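Local atomic coordinates of 4-hydroxybutyrate CoA-transferase (Porphyromonas gingivalis, PDB entry 3D3U), a protein that probably transfers coenzyme A from an acyl-CoA to a carboxylate, with 4-hydroxybutyrate and acetate as likely substrates. Residues W3-A17 / I169-D181. Numbering follows the deposited sequence.
Sequences WQELYRQRVCSADEA and IHISKLTHIIEVD
Val-11 and Ile-177 form a single beta bridge where the linker between helices 4-10 and 14-21 passes the edge strand 176-180: Ile-177 N donates to Arg-10 O (2.9 Å) and Cys-12 N to Ile-177 O (3.0 Å). Helix 4-10 runs almost perpendicular to the strand, the axes 88° apart and 7.8 Å at closest approach. Glu-179 reaches back to this helix and divides its carboxylate between two partners. Tyr-7 OH donates to OE2 from above the carboxylate plane, the Tyr-7 ring and carboxylate planes 61° apart, while OE1 lies over one face of the Arg-8 guanidinium in a salt bridge. With CG anti to the backbone N (chi1 -173°), the Tyr-7 ring also packs its CD1 against Ile-171 CG1 (4.0 Å). Trp-3 CE3 meets Ile-171 CG2 at 3.7 Å. The bent Arg-10 chain passes Thr-175 O with CG, and its NE makes a weak hydrogen bond to Leu-174 O. Beyond the bridge, Ala-17, in the first turn of helix 14-21, which the capping box of Ser-13 and Glu-16 opens, sets CB against His-176 CB (3.8 Å) and Ile-178 CD1 (4.0 Å). The N-terminal segment thus borders strand 176-180 at one edge of the six-stranded parallel sheet, order 3-2-1-4-5-6, of the Rossmann-like alpha/beta N-terminal domain.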
loop_
_atom_site.group_PDB
_atom_site.type_symbol
_atom_site.label_atom_id
_atom_site.label_comp_id
_atom_site.label_asym_id
_atom_site.label_seq_id
_atom_site.Cartn_x
_atom_site.Cartn_y
_atom_site.Cartn_z
ATOM N N TRP A 3 8.909 -14.270 -29.894
ATOM C CA TRP A 3 8.607 -12.928 -29.384
ATOM C C TRP A 3 9.906 -12.199 -29.025
ATOM O O TRP A 3 9.954 -10.967 -29.029
ATOM C CB TRP A 3 7.653 -13.001 -28.178
ATOM C CG TRP A 3 8.063 -14.027 -27.218
ATOM C CD1 TRP A 3 7.610 -15.292 -27.143
ATOM C CD2 TRP A 3 9.066 -13.886 -26.203
ATOM N NE1 TRP A 3 8.245 -15.966 -26.130
ATOM C CE2 TRP A 3 9.140 -15.129 -25.517
ATOM C CE3 TRP A 3 9.906 -12.809 -25.769
ATOM C CZ2 TRP A 3 10.032 -15.363 -24.438
ATOM C CZ3 TRP A 3 10.790 -13.042 -24.663
ATOM C CH2 TRP A 3 10.842 -14.325 -24.024
ATOM N N GLN A 4 10.947 -12.985 -28.701
ATOM C CA GLN A 4 12.319 -12.469 -28.529
ATOM C C GLN A 4 12.819 -11.735 -29.776
ATOM O O GLN A 4 13.702 -10.904 -29.700
ATOM C CB GLN A 4 13.298 -13.571 -28.066
ATOM C CG GLN A 4 13.165 -14.903 -28.811
ATOM C CD GLN A 4 12.696 -16.064 -27.924
ATOM O OE1 GLN A 4 11.599 -16.038 -27.405
ATOM N NE2 GLN A 4 13.532 -17.101 -27.794
ATOM N N GLU A 5 12.243 -12.005 -30.926
ATOM C CA GLU A 5 12.659 -11.243 -32.052
ATOM C C GLU A 5 12.026 -9.848 -31.951
ATOM O O GLU A 5 12.605 -8.850 -32.350
ATOM C CB GLU A 5 12.339 -11.983 -33.331
ATOM C CG GLU A 5 12.918 -11.350 -34.604
ATOM C CD GLU A 5 14.472 -11.151 -34.679
ATOM O OE1 GLU A 5 15.243 -11.099 -33.632
ATOM O OE2 GLU A 5 14.938 -11.008 -35.855
ATOM N N LEU A 6 10.854 -9.775 -31.329
ATOM C CA LEU A 6 10.298 -8.488 -30.877
ATOM C C LEU A 6 11.052 -7.876 -29.693
ATOM O O LEU A 6 11.240 -6.663 -29.637
ATOM C CB LEU A 6 8.859 -8.651 -30.429
ATOM C CG LEU A 6 7.990 -7.642 -31.081
ATOM C CD1 LEU A 6 8.177 -8.103 -32.493
ATOM C CD2 LEU A 6 6.613 -7.867 -30.530
ATOM N N TYR A 7 11.455 -8.716 -28.747
ATOM C CA TYR A 7 12.198 -8.241 -27.624
ATOM C C TYR A 7 13.326 -7.485 -28.241
ATOM O O TYR A 7 13.535 -6.321 -27.888
ATOM C CB TYR A 7 12.755 -9.389 -26.826
ATOM C CG TYR A 7 13.419 -9.004 -25.513
ATOM C CD1 TYR A 7 12.683 -9.034 -24.347
ATOM C CD2 TYR A 7 14.770 -8.650 -25.431
ATOM C CE1 TYR A 7 13.233 -8.736 -23.171
ATOM C CE2 TYR A 7 15.344 -8.354 -24.239
ATOM C CZ TYR A 7 14.554 -8.399 -23.096
ATOM O OH TYR A 7 15.000 -8.069 -21.802
ATOM N N ARG A 8 14.021 -8.105 -29.199
ATOM C CA ARG A 8 15.180 -7.484 -29.762
ATOM C C ARG A 8 14.750 -6.207 -30.452
ATOM O O ARG A 8 15.368 -5.218 -30.232
ATOM C CB ARG A 8 16.067 -8.469 -30.593
ATOM C CG ARG A 8 17.161 -9.181 -29.748
ATOM C CD ARG A 8 18.040 -8.108 -28.901
ATOM N NE ARG A 8 18.373 -8.459 -27.475
ATOM C CZ ARG A 8 19.245 -7.787 -26.635
ATOM N NH1 ARG A 8 19.880 -6.673 -27.058
ATOM N NH2 ARG A 8 19.465 -8.246 -25.369
ATOM N N GLN A 9 13.675 -6.189 -31.219
ATOM C CA GLN A 9 13.396 -5.007 -32.048
ATOM C C GLN A 9 12.935 -3.714 -31.262
ATOM O O GLN A 9 12.822 -2.603 -31.865
ATOM C CB GLN A 9 12.434 -5.376 -33.211
ATOM C CG GLN A 9 11.733 -4.179 -33.976
ATOM C CD GLN A 9 10.184 -4.424 -34.306
ATOM O OE1 GLN A 9 9.851 -5.347 -35.102
ATOM N NE2 GLN A 9 9.255 -3.606 -33.687
ATOM N N ARG A 10 12.681 -3.834 -29.936
ATOM C CA ARG A 10 12.045 -2.747 -29.131
ATOM C C ARG A 10 12.930 -2.311 -27.974
ATOM O O ARG A 10 12.585 -1.401 -27.208
ATOM C CB ARG A 10 10.744 -3.269 -28.523
ATOM C CG ARG A 10 9.399 -2.997 -29.306
ATOM C CD ARG A 10 8.525 -4.253 -29.406
ATOM N NE ARG A 10 7.102 -4.030 -29.445
ATOM C CZ ARG A 10 6.422 -3.748 -30.529
ATOM N NH1 ARG A 10 6.993 -3.594 -31.739
ATOM N NH2 ARG A 10 5.136 -3.577 -30.407
ATOM N N VAL A 11 14.050 -3.016 -27.800
ATOM C CA VAL A 11 15.082 -2.586 -26.807
ATOM C C VAL A 11 15.909 -1.302 -27.215
ATOM O O VAL A 11 16.315 -1.180 -28.374
ATOM C CB VAL A 11 15.958 -3.779 -26.270
ATOM C CG1 VAL A 11 16.264 -4.630 -27.322
ATOM C CG2 VAL A 11 17.216 -3.333 -25.674
ATOM N N CYS A 12 16.049 -0.339 -26.279
ATOM C CA CYS A 12 16.843 0.877 -26.426
ATOM C C CYS A 12 17.458 1.241 -25.079
ATOM O O CYS A 12 17.429 0.462 -24.141
ATOM C CB CYS A 12 16.024 2.038 -27.002
ATOM S SG CYS A 12 14.386 2.212 -26.245
ATOM N N SER A 13 18.063 2.414 -25.011
ATOM C CA SER A 13 18.632 2.930 -23.790
ATOM C C SER A 13 17.524 3.679 -23.176
ATOM O O SER A 13 16.591 4.096 -23.834
ATOM C CB SER A 13 19.765 3.955 -24.085
ATOM O OG SER A 13 19.253 5.152 -24.677
ATOM N N ALA A 14 17.682 3.944 -21.908
ATOM C CA ALA A 14 16.756 4.785 -21.259
ATOM C C ALA A 14 16.639 6.082 -22.078
ATOM O O ALA A 14 15.508 6.537 -22.384
ATOM C CB ALA A 14 17.220 5.042 -19.877
ATOM N N ASP A 15 17.785 6.636 -22.472
ATOM C CA ASP A 15 17.823 8.009 -23.037
ATOM C C ASP A 15 17.111 8.046 -24.366
ATOM O O ASP A 15 16.330 8.975 -24.662
ATOM C CB ASP A 15 19.244 8.513 -23.259
ATOM C CG ASP A 15 20.063 8.767 -21.913
ATOM O OD1 ASP A 15 20.082 9.950 -21.446
ATOM O OD2 ASP A 15 20.748 7.874 -21.286
ATOM N N GLU A 16 17.314 6.995 -25.165
ATOM C CA GLU A 16 16.659 6.942 -26.446
ATOM C C GLU A 16 15.164 6.826 -26.230
ATOM O O GLU A 16 14.351 7.467 -26.957
ATOM C CB GLU A 16 17.165 5.805 -27.270
ATOM C CG GLU A 16 18.649 5.689 -27.467
ATOM C CD GLU A 16 18.997 4.279 -27.955
ATOM O OE1 GLU A 16 18.658 3.272 -27.246
ATOM O OE2 GLU A 16 19.579 4.156 -29.077
ATOM N N ALA A 17 14.786 6.041 -25.225
ATOM C CA ALA A 17 13.339 5.991 -24.845
ATOM C C ALA A 17 12.702 7.312 -24.277
ATOM O O ALA A 17 11.664 7.735 -24.740
ATOM C CB ALA A 17 13.047 4.840 -23.999
ATOM N N ILE A 169 2.254 -8.722 -17.840
ATOM C CA ILE A 169 2.104 -7.913 -19.027
ATOM C C ILE A 169 2.953 -8.483 -20.157
ATOM O O ILE A 169 4.147 -8.812 -20.013
ATOM C CB ILE A 169 2.448 -6.451 -18.666
ATOM C CG1 ILE A 169 1.865 -5.440 -19.648
ATOM C CG2 ILE A 169 4.003 -6.252 -18.373
ATOM C CD1 ILE A 169 2.559 -5.422 -20.884
ATOM N N HIS A 170 2.338 -8.663 -21.293
ATOM C CA HIS A 170 3.075 -9.320 -22.353
ATOM C C HIS A 170 4.078 -8.380 -23.002
ATOM O O HIS A 170 3.876 -7.138 -23.036
ATOM C CB HIS A 170 2.153 -9.903 -23.406
ATOM C CG HIS A 170 2.874 -10.739 -24.408
ATOM N ND1 HIS A 170 3.175 -12.068 -24.194
ATOM C CD2 HIS A 170 3.371 -10.434 -25.631
ATOM C CE1 HIS A 170 3.817 -12.545 -25.245
ATOM N NE2 HIS A 170 3.944 -11.572 -26.130
ATOM N N ILE A 171 5.146 -9.004 -23.529
ATOM C CA ILE A 171 6.243 -8.285 -24.195
ATOM C C ILE A 171 5.740 -7.454 -25.358
ATOM O O ILE A 171 6.228 -6.376 -25.590
ATOM C CB ILE A 171 7.500 -9.235 -24.505
ATOM C CG1 ILE A 171 8.753 -8.441 -24.371
ATOM C CG2 ILE A 171 7.576 -9.884 -25.886
ATOM C CD1 ILE A 171 8.959 -8.114 -22.964
ATOM N N SER A 172 4.717 -7.941 -26.052
ATOM C CA SER A 172 4.215 -7.208 -27.163
ATOM C C SER A 172 3.500 -5.898 -26.795
ATOM O O SER A 172 3.359 -5.074 -27.648
ATOM C CB SER A 172 3.548 -8.115 -28.257
ATOM O OG SER A 172 2.395 -8.881 -27.848
ATOM N N LYS A 173 3.163 -5.641 -25.528
ATOM C CA LYS A 173 2.455 -4.365 -25.136
ATOM C C LYS A 173 3.439 -3.256 -24.719
ATOM O O LYS A 173 3.072 -2.098 -24.354
ATOM C CB LYS A 173 1.343 -4.622 -24.050
ATOM C CG LYS A 173 0.395 -5.843 -24.376
ATOM C CD LYS A 173 -0.329 -5.746 -25.843
ATOM C CE LYS A 173 -0.912 -7.085 -26.328
ATOM N NZ LYS A 173 -1.615 -8.156 -25.315
ATOM N N LEU A 174 4.703 -3.629 -24.781
ATOM C CA LEU A 174 5.793 -2.741 -24.448
ATOM C C LEU A 174 6.356 -2.075 -25.690
ATOM O O LEU A 174 6.674 -2.727 -26.640
ATOM C CB LEU A 174 6.890 -3.550 -23.745
ATOM C CG LEU A 174 6.747 -3.863 -22.237
ATOM C CD1 LEU A 174 5.377 -4.119 -21.860
ATOM C CD2 LEU A 174 7.642 -5.033 -21.800
ATOM N N THR A 175 6.420 -0.759 -25.688
ATOM C CA THR A 175 6.903 0.013 -26.838
ATOM C C THR A 175 8.405 0.134 -26.865
ATOM O O THR A 175 8.989 0.070 -27.929
ATOM C CB THR A 175 6.400 1.440 -26.719
ATOM O OG1 THR A 175 5.016 1.397 -26.435
ATOM C CG2 THR A 175 6.444 2.150 -28.006
ATOM N N HIS A 176 8.999 0.439 -25.708
ATOM C CA HIS A 176 10.426 0.583 -25.574
ATOM C C HIS A 176 10.820 -0.230 -24.341
ATOM O O HIS A 176 10.114 -0.188 -23.295
ATOM C CB HIS A 176 10.841 2.052 -25.421
ATOM C CG HIS A 176 10.224 2.986 -26.430
ATOM N ND1 HIS A 176 9.050 3.686 -26.188
ATOM C CD2 HIS A 176 10.639 3.364 -27.665
ATOM C CE1 HIS A 176 8.753 4.422 -27.243
ATOM N NE2 HIS A 176 9.703 4.255 -28.153
ATOM N N ILE A 177 11.899 -1.013 -24.462
ATOM C CA ILE A 177 12.322 -1.835 -23.345
ATOM C C ILE A 177 13.697 -1.395 -23.026
ATOM O O ILE A 177 14.528 -1.305 -23.908
ATOM C CB ILE A 177 12.370 -3.335 -23.765
ATOM C CG1 ILE A 177 10.987 -3.885 -23.925
ATOM C CG2 ILE A 177 13.173 -4.243 -22.750
ATOM C CD1 ILE A 177 11.100 -5.051 -24.703
ATOM N N ILE A 178 13.947 -1.175 -21.760
ATOM C CA ILE A 178 15.225 -0.699 -21.325
ATOM C C ILE A 178 15.748 -1.807 -20.442
ATOM O O ILE A 178 15.488 -1.812 -19.239
ATOM C CB ILE A 178 15.015 0.534 -20.523
ATOM C CG1 ILE A 178 14.448 1.584 -21.438
ATOM C CG2 ILE A 178 16.274 1.068 -20.043
ATOM C CD1 ILE A 178 13.584 2.639 -20.760
ATOM N N GLU A 179 16.458 -2.785 -21.023
ATOM C CA GLU A 179 16.945 -3.888 -20.169
ATOM C C GLU A 179 17.881 -3.386 -19.124
ATOM O O GLU A 179 18.860 -2.782 -19.453
ATOM C CB GLU A 179 17.606 -5.085 -20.865
ATOM C CG GLU A 179 18.008 -4.987 -22.273
ATOM C CD GLU A 179 17.830 -6.365 -22.867
ATOM O OE1 GLU A 179 18.140 -6.591 -24.057
ATOM O OE2 GLU A 179 17.382 -7.245 -22.102
ATOM N N VAL A 180 17.571 -3.626 -17.859
ATOM C CA VAL A 180 18.559 -3.404 -16.879
ATOM C C VAL A 180 18.674 -4.420 -15.825
ATOM O O VAL A 180 17.982 -5.432 -15.790
ATOM C CB VAL A 180 18.473 -2.000 -16.278
ATOM C CG1 VAL A 180 19.202 -0.997 -17.285
ATOM C CG2 VAL A 180 17.044 -1.573 -15.881
ATOM N N ASP A 181 19.661 -4.128 -15.019
ATOM C CA ASP A 181 20.037 -4.895 -13.894
ATOM C C ASP A 181 20.561 -4.038 -12.684
ATOM O O ASP A 181 21.531 -3.221 -12.801
ATOM C CB ASP A 181 21.027 -5.938 -14.310
ATOM C CG ASP A 181 21.244 -6.892 -13.217
ATOM O OD1 ASP A 181 20.774 -6.557 -12.104
ATOM O OD2 ASP A 181 21.838 -7.971 -13.331
#